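Glucose-6-phosphate isomerase (Chlamydia trachomatis D/UW-3/CX, PDB 6OTU) catalyses the reversible isomerisation of glucose-6-phosphate to fructose-6-phosphate, the aldose-ketose interconversion of glycolysis and gluconeogenesis. Local coordinates at the interface of chains A and B. Residues are numbered along the deposited sequence; one frame, centred on the assembly and turned at random. Chains: chain A/B, Glucose-6-phosphate isomerase.

Contact 1: the interface of chains A and B. Residues chain A 44-45, 48, 55, 57; chain B 527-528, 531-532.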
ATOM      1  N   ILE A  44       8.841 -25.007  17.575  1.00 41.04           N
ATOM      2  CA  ILE A  44       8.044 -23.830  17.891  1.00 41.65           C
ATOM      3  C   ILE A  44       8.568 -23.145  19.145  1.00 43.99           C
ATOM      4  O   ILE A  44       8.597 -21.913  19.221  1.00 43.33           O
ATOM      5  CB  ILE A  44       6.562 -24.220  18.011  1.00 40.69           C
ATOM      6  CG1 ILE A  44       6.011 -24.530  16.621  1.00 44.54           C
ATOM      7  CG2 ILE A  44       5.756 -23.115  18.692  1.00 41.02           C
ATOM      8  CD1 ILE A  44       4.566 -24.966  16.628  1.00 47.06           C
ATOM      9  N   GLN A  45       9.011 -23.924  20.141  1.00 47.84           N
ATOM     10  CA  GLN A  45       9.628 -23.329  21.322  1.00 49.75           C
ATOM     11  C   GLN A  45      10.999 -22.739  20.992  1.00 53.77           C
ATOM     12  O   GLN A  45      11.273 -21.579  21.319  1.00 53.76           O
ATOM     13  CB  GLN A  45       9.740 -24.361  22.443  1.00 54.07           C
ATOM     14  CG  GLN A  45       8.397 -24.843  22.985  1.00 69.62           C
ATOM     15  CD  GLN A  45       7.681 -23.801  23.839  1.00 80.94           C
ATOM     16  OE1 GLN A  45       8.300 -23.107  24.651  1.00 85.05           O
ATOM     17  NE2 GLN A  45       6.367 -23.690  23.656  1.00 82.62           N
ATOM     18  N   SER A  48      11.877 -18.971  18.813  1.00 35.21           N
ATOM     19  CA  SER A  48      11.085 -17.855  19.303  1.00 41.09           C
ATOM     20  C   SER A  48      11.886 -17.037  20.313  1.00 45.13           C
ATOM     21  O   SER A  48      12.895 -17.487  20.867  1.00 42.92           O
ATOM     22  CB  SER A  48       9.777 -18.325  19.941  1.00 42.14           C
ATOM     23  OG  SER A  48      10.031 -18.910  21.203  1.00 37.17           O
ATOM     24  N   THR A  55       6.467 -11.284  21.810  1.00 37.59           N
ATOM     25  CA  THR A  55       6.969 -12.587  21.401  1.00 36.45           C
ATOM     26  C   THR A  55       7.165 -12.577  19.892  1.00 38.92           C
ATOM     27  O   THR A  55       6.349 -12.019  19.147  1.00 40.61           O
ATOM     28  CB  THR A  55       6.032 -13.727  21.831  1.00 37.91           C
ATOM     29  OG1 THR A  55       5.826 -13.652  23.247  1.00 39.18           O
ATOM     30  CG2 THR A  55       6.641 -15.087  21.484  1.00 37.73           C
ATOM     31  N   SER A  57       8.050 -15.286  16.848  1.00 33.75           N
ATOM     32  CA  SER A  57       8.140 -16.680  16.425  1.00 38.26           C
ATOM     33  C   SER A  57       8.569 -16.726  14.967  1.00 37.43           C
ATOM     34  O   SER A  57       8.016 -16.006  14.135  1.00 37.84           O
ATOM     35  CB  SER A  57       6.808 -17.419  16.594  1.00 37.18           C
ATOM     36  OG  SER A  57       6.979 -18.834  16.518  1.00 46.40           O
TER
ATOM     37  N   ARG B 527       0.196 -25.389  19.426  1.00 53.88           N
ATOM     38  CA  ARG B 527       1.527 -25.189  19.987  1.00 51.55           C
ATOM     39  C   ARG B 527       2.024 -23.764  19.756  1.00 49.86           C
ATOM     40  O   ARG B 527       2.665 -23.177  20.637  1.00 52.66           O
ATOM     41  CB  ARG B 527       2.481 -26.230  19.403  1.00 54.19           C
ATOM     42  CG  ARG B 527       1.968 -27.657  19.643  1.00 60.97           C
ATOM     43  CD  ARG B 527       2.964 -28.726  19.240  1.00 70.18           C
ATOM     44  NE  ARG B 527       3.009 -28.938  17.796  1.00 73.77           N
ATOM     45  CZ  ARG B 527       2.887 -30.122  17.201  1.00 68.74           C
ATOM     46  NH1 ARG B 527       2.954 -30.198  15.877  1.00 70.51           N
ATOM     47  NH2 ARG B 527       2.697 -31.225  17.923  1.00 60.18           N
ATOM     48  N   LEU B 528       1.732 -23.198  18.586  1.00 48.25           N
ATOM     49  CA  LEU B 528       1.940 -21.772  18.379  1.00 52.00           C
ATOM     50  C   LEU B 528       1.189 -20.973  19.429  1.00 52.02           C
ATOM     51  O   LEU B 528       1.769 -20.117  20.106  1.00 51.89           O
ATOM     52  CB  LEU B 528       1.488 -21.370  16.971  1.00 45.20           C
ATOM     53  CG  LEU B 528       2.571 -21.035  15.951  1.00 44.01           C
ATOM     54  CD1 LEU B 528       1.961 -20.477  14.654  1.00 44.85           C
ATOM     55  CD2 LEU B 528       3.534 -20.019  16.532  1.00 49.86           C
ATOM     56  N   VAL B 531       3.056 -20.763  22.622  1.00 56.27           N
ATOM     57  CA  VAL B 531       4.288 -19.972  22.615  1.00 56.95           C
ATOM     58  C   VAL B 531       4.023 -18.478  22.461  1.00 58.21           C
ATOM     59  O   VAL B 531       4.890 -17.669  22.802  1.00 62.15           O
ATOM     60  CB  VAL B 531       5.261 -20.420  21.506  1.00 55.07           C
ATOM     61  CG1 VAL B 531       4.921 -19.757  20.187  1.00 51.22           C
ATOM     62  CG2 VAL B 531       6.686 -20.079  21.882  1.00 48.31           C
ATOM     63  N   LEU B 532       2.864 -18.082  21.949  1.00 61.13           N
ATOM     64  CA  LEU B 532       2.575 -16.672  21.731  1.00 60.02           C
ATOM     65  C   LEU B 532       1.740 -16.067  22.848  1.00 68.56           C
ATOM     66  O   LEU B 532       1.487 -14.857  22.819  1.00 74.23           O
ATOM     67  CB  LEU B 532       1.863 -16.467  20.389  1.00 45.01           C
ATOM     68  CG  LEU B 532       2.625 -16.800  19.100  1.00 47.11           C
ATOM     69  CD1 LEU B 532       1.679 -16.952  17.935  1.00 44.33           C
ATOM     70  CD2 LEU B 532       3.649 -15.740  18.765  1.00 47.28           C
TER
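The side-chain hydroxyl OG of A:Ser48 sits over the methyl CG2 of B:Val531 and at the same time donates a hydrogen bond of 2.9 Å to the backbone carbonyl O of A:Gln45. The bond ties the first residue of strand 48-51 back to helix 41-46, and the donor stands clearly tilted from the carbonyl plane. Into the angle between these elements and strand 54-57 comes the C-terminal helix 522-532 of chain B, so that the last helix of one subunit packs against a helix and two short strands of the other in the phosphoglucose isomerase dimer.

B:Val531 is the wedge. Its CG2 lies anti to the backbone N and reaches A:Ser48 OG at 3.6 Å, while CG1, turned between the backbone N and the carbonyl carbon (chi1 85°), meets the branch methyl CG2 of A:Ile44 at 3.8 Å. The carboxamide of A:Gln45 closes in alongside, running past the valine in the opposite direction. A:Ile44 crosses B:Arg527 at about a right angle: its terminal CD1 presses on the arginine CB at 3.7 Å, so the aliphatic root of the arginine, rather than its guanidinium, makes this contact. At the other end, the methyl CG2 of A:Thr55 packs against the carbonyl O of B:Val531 at 3.4 Å and also meets B:Leu532 CD2. Next to it, the hydroxyl OG of A:Ser57 touches the methyl CD2 of B:Leu528 at 3.6 Å.

Contact 2: the interface of chains A and B. Residues chain A 96, 99-100, 495; chain B 445, 447-448.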
ATOM      1  N   ILE A  96      29.980   8.748   2.526  1.00 37.30           N
ATOM      2  CA  ILE A  96      30.557   7.901   1.490  1.00 35.20           C
ATOM      3  C   ILE A  96      32.032   8.271   1.373  1.00 36.42           C
ATOM      4  O   ILE A  96      32.368   9.434   1.112  1.00 51.55           O
ATOM      5  CB  ILE A  96      29.835   8.073   0.140  1.00 38.56           C
ATOM      6  CG1 ILE A  96      28.365   7.639   0.235  1.00 36.59           C
ATOM      7  CG2 ILE A  96      30.552   7.296  -0.948  1.00 35.02           C
ATOM      8  CD1 ILE A  96      28.173   6.180   0.570  1.00 32.16           C
ATOM      9  N   PHE A  99      34.348  10.405  -1.808  1.00 41.02           N
ATOM     10  CA  PHE A  99      33.484  11.225  -2.643  1.00 48.84           C
ATOM     11  C   PHE A  99      32.760  12.236  -1.768  1.00 47.03           C
ATOM     12  O   PHE A  99      32.705  12.101  -0.541  1.00 39.99           O
ATOM     13  CB  PHE A  99      32.486  10.345  -3.435  1.00 42.25           C
ATOM     14  CG  PHE A  99      33.157   9.436  -4.440  1.00 40.07           C
ATOM     15  CD1 PHE A  99      33.557   9.929  -5.691  1.00 41.40           C
ATOM     16  CD2 PHE A  99      33.433   8.103  -4.121  1.00 39.41           C
ATOM     17  CE1 PHE A  99      34.198   9.108  -6.618  1.00 42.06           C
ATOM     18  CE2 PHE A  99      34.089   7.271  -5.038  1.00 40.56           C
ATOM     19  CZ  PHE A  99      34.471   7.778  -6.296  1.00 41.39           C
ATOM     20  N   GLN A 100      32.223  13.263  -2.420  1.00 40.94           N
ATOM     21  CA  GLN A 100      31.343  14.214  -1.751  1.00 48.34           C
ATOM     22  C   GLN A 100      30.096  13.507  -1.223  1.00 40.52           C
ATOM     23  O   GLN A 100      29.477  12.709  -1.933  1.00 40.23           O
ATOM     24  CB  GLN A 100      30.964  15.330  -2.731  1.00 45.64           C
ATOM     25  CG  GLN A 100      30.479  16.620  -2.089  1.00 46.65           C
ATOM     26  CD  GLN A 100      29.095  16.479  -1.518  1.00 53.84           C
ATOM     27  OE1 GLN A 100      28.200  15.911  -2.154  1.00 57.93           O
ATOM     28  NE2 GLN A 100      28.910  16.966  -0.294  1.00 55.87           N
ATOM     29  N   GLU A 495      20.068  10.317  -2.169  1.00 40.75           N
ATOM     30  CA  GLU A 495      20.354  11.112  -3.355  1.00 34.78           C
ATOM     31  C   GLU A 495      19.259  10.991  -4.413  1.00 34.74           C
ATOM     32  O   GLU A 495      19.116  11.900  -5.241  1.00 37.86           O
ATOM     33  CB  GLU A 495      21.710  10.710  -3.920  1.00 35.36           C
ATOM     34  CG  GLU A 495      22.867  11.198  -3.064  1.00 38.98           C
ATOM     35  CD  GLU A 495      22.911  12.720  -2.930  1.00 46.68           C
ATOM     36  OE1 GLU A 495      22.642  13.432  -3.934  1.00 37.15           O
ATOM     37  OE2 GLU A 495      23.198  13.202  -1.811  1.00 48.39           O
TER
ATOM     38  N   ASN B 445      30.479  11.275  -9.371  1.00 46.63           N
ATOM     39  CA  ASN B 445      30.216  10.747  -8.037  1.00 43.52           C
ATOM     40  C   ASN B 445      29.266   9.554  -8.139  1.00 40.92           C
ATOM     41  O   ASN B 445      28.128   9.718  -8.606  1.00 40.02           O
ATOM     42  CB  ASN B 445      29.611  11.855  -7.174  1.00 48.04           C
ATOM     43  CG  ASN B 445      29.530  11.497  -5.699  1.00 44.70           C
ATOM     44  OD1 ASN B 445      29.353  10.337  -5.330  1.00 45.43           O
ATOM     45  ND2 ASN B 445      29.635  12.512  -4.847  1.00 42.37           N
ATOM     46  N   ASN B 447      27.586   8.059  -5.857  1.00 36.83           N
ATOM     47  CA  ASN B 447      26.408   8.266  -5.020  1.00 39.21           C
ATOM     48  C   ASN B 447      25.324   9.077  -5.729  1.00 38.34           C
ATOM     49  O   ASN B 447      24.161   9.049  -5.306  1.00 36.37           O
ATOM     50  CB  ASN B 447      26.806   8.962  -3.714  1.00 35.72           C
ATOM     51  CG  ASN B 447      25.917   8.563  -2.539  1.00 36.78           C
ATOM     52  OD1 ASN B 447      25.510   7.413  -2.432  1.00 38.85           O
ATOM     53  ND2 ASN B 447      25.614   9.513  -1.656  1.00 33.83           N
ATOM     54  N   LYS B 448      25.675   9.795  -6.791  1.00 37.97           N
ATOM     55  CA  LYS B 448      24.759  10.716  -7.448  1.00 41.31           C
ATOM     56  C   LYS B 448      24.453  10.291  -8.872  1.00 40.90           C
ATOM     57  O   LYS B 448      23.963  11.112  -9.657  1.00 46.16           O
ATOM     58  CB  LYS B 448      25.321  12.143  -7.465  1.00 41.29           C
ATOM     59  CG  LYS B 448      25.470  12.827  -6.123  1.00 47.42           C
ATOM     60  CD  LYS B 448      26.504  13.957  -6.254  1.00 54.02           C
ATOM     61  CE  LYS B 448      26.125  15.218  -5.483  1.00 63.01           C
ATOM     62  NZ  LYS B 448      26.273  15.071  -4.011  1.00 63.48           N
TER
HETATM   63  O   HOH W   1      26.650  12.092  -2.262  1.00 30.54           O
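Direct hydrogen bonds join A:Gln100 to the segment of chain B around 3-10 helix 446-448, in a polar subunit contact of this phosphoglucose isomerase dimer. The backbone carbonyl O of A:Gln100 accepts from the amide ND2 of B:Asn445 at 2.9 Å; the oxygen lies in the plane of the asparagine amide, and the bond is nearly straight, 160° at the hydrogen. The side chain of A:Gln100 bends at chi2 (-73°) and turns its own amide oxygen OE1 to the side-chain nitrogen NZ of B:Lys448, 2.8 Å away and almost in line with the C=O bond. Within chain B, the backbone N of B:Asn447 donates to OD1 of B:Asn445, a bond that fits the amide being turned with ND2 towards chain A and would help to hold it so.

A water adds a bridge. Water 1 lies 2.9 Å from A:Gln100 O, which binds it besides B:Asn445 ND2, and 2.8 Å from ND2 of B:Asn447, in an arrangement close to linear at the amide hydrogen.

The charge pairing is looser: NZ of B:Lys448 stays 4.0 Å from the carboxylate OE1 of A:Glu495, while the lysine CG lies closer to that oxygen.

Van der Waals contacts surround the polar links. A:Glu495, at the start of helix 495-511, sets CB against the backbone carbonyl O of B:Asn447 at 3.3 Å, and its side chain crosses that of the asparagine roughly at right angles. CG1 of A:Ile96 lies over the face of the B:Asn447 amide opposite A:Glu495 CG, 3.8 Å from the amide carbon CG. The CB of A:Phe99 rests on the B:Asn445 amide, with ring and amide planes only moderately inclined.

The centres of the C-alpha atoms of contact 1 and contact 2 are about 44 Å apart, and the contacts share no residue or secondary-structure element; the two-fold axis repeats each with the chains exchanged, so the subunits are held at widely separated places. Methyl groups make most of contact 1, whereas contact 2 is polar and partly bridged by water. The centre of contact 2 is about 13 Å from A:Glu355 but 43 Å from A:His386, as expected where each active site takes its histidine from the partner subunit. Contact 1, by holding the dimer, may therefore support catalysis indirectly.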